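Oxidoreductase protein (Agrobacterium radiobacter, PDB 5UI9) probably catalyses NAD-dependent oxidation or reduction of a small hydroxy acid, as a member of the Gfo/Idh/MocA oxidoreductase family. Local coordinates at residues I133-A138 with Y261-T266. Sequence-based numbering, arbitrary orientation.
Sequences IQAVKA and YRLEVT
Leu-263 meets Ala-135 and Val-136 where a helix packs on the open-faced beta sheet of the C-terminal domain in this Gfo/Idh/MocA-type oxidoreductase. Helix 131-141 lies over the sheet, and strand 262-266 is the second strand from one border, between 253-258 and 271-275. The tight part is small and wholly apolar: about 102 Å² is buried in all, and no hydrogen bond crosses. Leu-263 supplies both touches by splitting its branches. CD2 reaches the methyl of Ala-135, with 3.8 Å between Leu-263 CD2 and Ala-135 CB, while CD1 lies 4.2 Å from Val-136 CG2, a looser approach. CB of Leu-263 already points to the helix, and with CG anti to the backbone N (chi1 179°) the two methyls are carried on toward Ala-135 and Val-136, spanning a backbone separation of 8.1 Å between Leu-263 CA and Val-136 CA. Strand 253-258 adds to the apolar packing: Ile-255 touches Leu-263, and Leu-257 touches Val-136. Ala-135, by contrast, is partly exposed, and Ala-138, one turn along the helix from Gln-134, is exposed and makes no contact with the strand segment.

The other face of the strand is polar. Arg-262 and Glu-264, two residues apart, flank Leu-263 in sequence and pair along this face, away from the helix. A G1 beta bulge, in which Tyr-261 and Arg-262 lie opposite the single residue Ser-258, leads into the strand. In the salt bridge, Arg-262 NH1 donates to Glu-264 OE2 over 2.6 Å, meeting the anti lone pair of that oxygen, which sits 17° out of the guanidinium plane.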
loop_
_atom_site.group_PDB
_atom_site.type_symbol
_atom_site.label_atom_id
_atom_site.label_comp_id
_atom_site.label_asym_id
_atom_site.label_seq_id
_atom_site.Cartn_x
_atom_site.Cartn_y
_atom_site.Cartn_z
ATOM N N ILE A 133 6.450 -16.234 -6.666
ATOM C CA ILE A 133 7.429 -15.403 -5.949
ATOM C C ILE A 133 8.833 -15.589 -6.535
ATOM O O ILE A 133 9.605 -14.636 -6.642
ATOM C CB ILE A 133 7.474 -15.715 -4.429
ATOM C CG1 ILE A 133 6.068 -15.712 -3.797
ATOM C CG2 ILE A 133 8.408 -14.747 -3.709
ATOM C CD1 ILE A 133 5.228 -14.502 -4.101
ATOM N N GLN A 134 9.157 -16.826 -6.890
ATOM C CA GLN A 134 10.402 -17.152 -7.591
ATOM C C GLN A 134 10.485 -16.430 -8.925
ATOM O O GLN A 134 11.549 -15.941 -9.297
ATOM C CB GLN A 134 10.515 -18.666 -7.815
ATOM C CG GLN A 134 10.731 -19.458 -6.529
ATOM C CD GLN A 134 12.164 -19.393 -6.036
ATOM O OE1 GLN A 134 13.092 -19.736 -6.767
ATOM N NE2 GLN A 134 12.350 -18.960 -4.793
ATOM N N ALA A 135 9.358 -16.344 -9.629
ATOM C CA ALA A 135 9.303 -15.633 -10.908
ATOM C C ALA A 135 9.550 -14.127 -10.748
ATOM O O ALA A 135 10.285 -13.537 -11.538
ATOM C CB ALA A 135 7.978 -15.890 -11.605
ATOM N N VAL A 136 8.950 -13.513 -9.731
ATOM C CA VAL A 136 9.199 -12.094 -9.423
ATOM C C VAL A 136 10.694 -11.856 -9.160
ATOM O O VAL A 136 11.278 -10.914 -9.695
ATOM C CB VAL A 136 8.338 -11.599 -8.226
ATOM C CG1 VAL A 136 8.776 -10.215 -7.735
ATOM C CG2 VAL A 136 6.862 -11.570 -8.606
ATOM N N LYS A 137 11.303 -12.718 -8.347
ATOM C CA LYS A 137 12.739 -12.638 -8.065
ATOM C C LYS A 137 13.575 -12.760 -9.345
ATOM O O LYS A 137 14.476 -11.952 -9.574
ATOM C CB LYS A 137 13.143 -13.715 -7.054
ATOM C CG LYS A 137 14.614 -13.720 -6.648
ATOM C CD LYS A 137 15.041 -12.391 -6.050
ATOM C CE LYS A 137 16.311 -12.542 -5.232
ATOM N NZ LYS A 137 16.782 -11.210 -4.773
ATOM N N ALA A 138 13.256 -13.751 -10.178
ATOM C CA ALA A 138 14.013 -13.998 -11.410
ATOM C C ALA A 138 13.923 -12.826 -12.379
ATOM O O ALA A 138 14.923 -12.444 -12.972
ATOM C CB ALA A 138 13.557 -15.286 -12.087
ATOM N N TYR A 261 -2.375 -15.358 -10.389
ATOM C CA TYR A 261 -0.971 -15.561 -10.771
ATOM C C TYR A 261 -0.573 -14.945 -12.114
ATOM O O TYR A 261 0.305 -15.460 -12.808
ATOM C CB TYR A 261 -0.619 -17.049 -10.742
ATOM C CG TYR A 261 -1.007 -17.715 -9.453
ATOM C CD1 TYR A 261 -0.272 -17.487 -8.301
ATOM C CD2 TYR A 261 -2.111 -18.570 -9.378
ATOM C CE1 TYR A 261 -0.609 -18.093 -7.102
ATOM C CE2 TYR A 261 -2.464 -19.182 -8.176
ATOM C CZ TYR A 261 -1.703 -18.941 -7.044
ATOM O OH TYR A 261 -2.027 -19.519 -5.840
ATOM N N ARG A 262 -1.209 -13.833 -12.465
ATOM C CA ARG A 262 -0.877 -13.118 -13.682
ATOM C C ARG A 262 0.298 -12.183 -13.411
ATOM O O ARG A 262 0.244 -11.374 -12.491
ATOM C CB ARG A 262 -2.087 -12.338 -14.176
ATOM C CG ARG A 262 -1.882 -11.740 -15.558
ATOM C CD ARG A 262 -3.197 -11.405 -16.241
ATOM N NE ARG A 262 -3.815 -10.180 -15.727
ATOM C CZ ARG A 262 -3.457 -8.934 -16.056
ATOM N NH1 ARG A 262 -2.458 -8.701 -16.911
ATOM N NH2 ARG A 262 -4.108 -7.901 -15.520
ATOM N N LEU A 263 1.348 -12.295 -14.221
ATOM C CA LEU A 263 2.595 -11.556 -14.024
ATOM C C LEU A 263 2.829 -10.601 -15.194
ATOM O O LEU A 263 3.166 -11.035 -16.299
ATOM C CB LEU A 263 3.759 -12.545 -13.882
ATOM C CG LEU A 263 5.179 -12.013 -13.692
ATOM C CD1 LEU A 263 5.261 -11.069 -12.505
ATOM C CD2 LEU A 263 6.132 -13.186 -13.510
ATOM N N GLU A 264 2.627 -9.308 -14.940
ATOM C CA GLU A 264 2.873 -8.245 -15.921
ATOM C C GLU A 264 4.236 -7.634 -15.683
ATOM O O GLU A 264 4.495 -7.103 -14.605
ATOM C CB GLU A 264 1.840 -7.130 -15.805
ATOM C CG GLU A 264 0.725 -7.200 -16.820
ATOM C CD GLU A 264 -0.233 -6.028 -16.699
ATOM O OE1 GLU A 264 0.227 -4.876 -16.510
ATOM O OE2 GLU A 264 -1.452 -6.271 -16.795
ATOM N N VAL A 265 5.091 -7.692 -16.696
ATOM C CA VAL A 265 6.410 -7.077 -16.644
ATOM C C VAL A 265 6.496 -6.113 -17.811
ATOM O O VAL A 265 6.320 -6.529 -18.956
ATOM C CB VAL A 265 7.531 -8.124 -16.774
ATOM C CG1 VAL A 265 8.902 -7.445 -16.813
ATOM C CG2 VAL A 265 7.444 -9.145 -15.648
ATOM N N THR A 266 6.739 -4.834 -17.530
ATOM C CA THR A 266 6.976 -3.855 -18.594
ATOM C C THR A 266 8.363 -3.259 -18.404
ATOM O O THR A 266 8.738 -2.889 -17.291
ATOM C CB THR A 266 5.896 -2.742 -18.670
ATOM O OG1 THR A 266 6.128 -1.754 -17.665
ATOM C CG2 THR A 266 4.488 -3.313 -18.519
#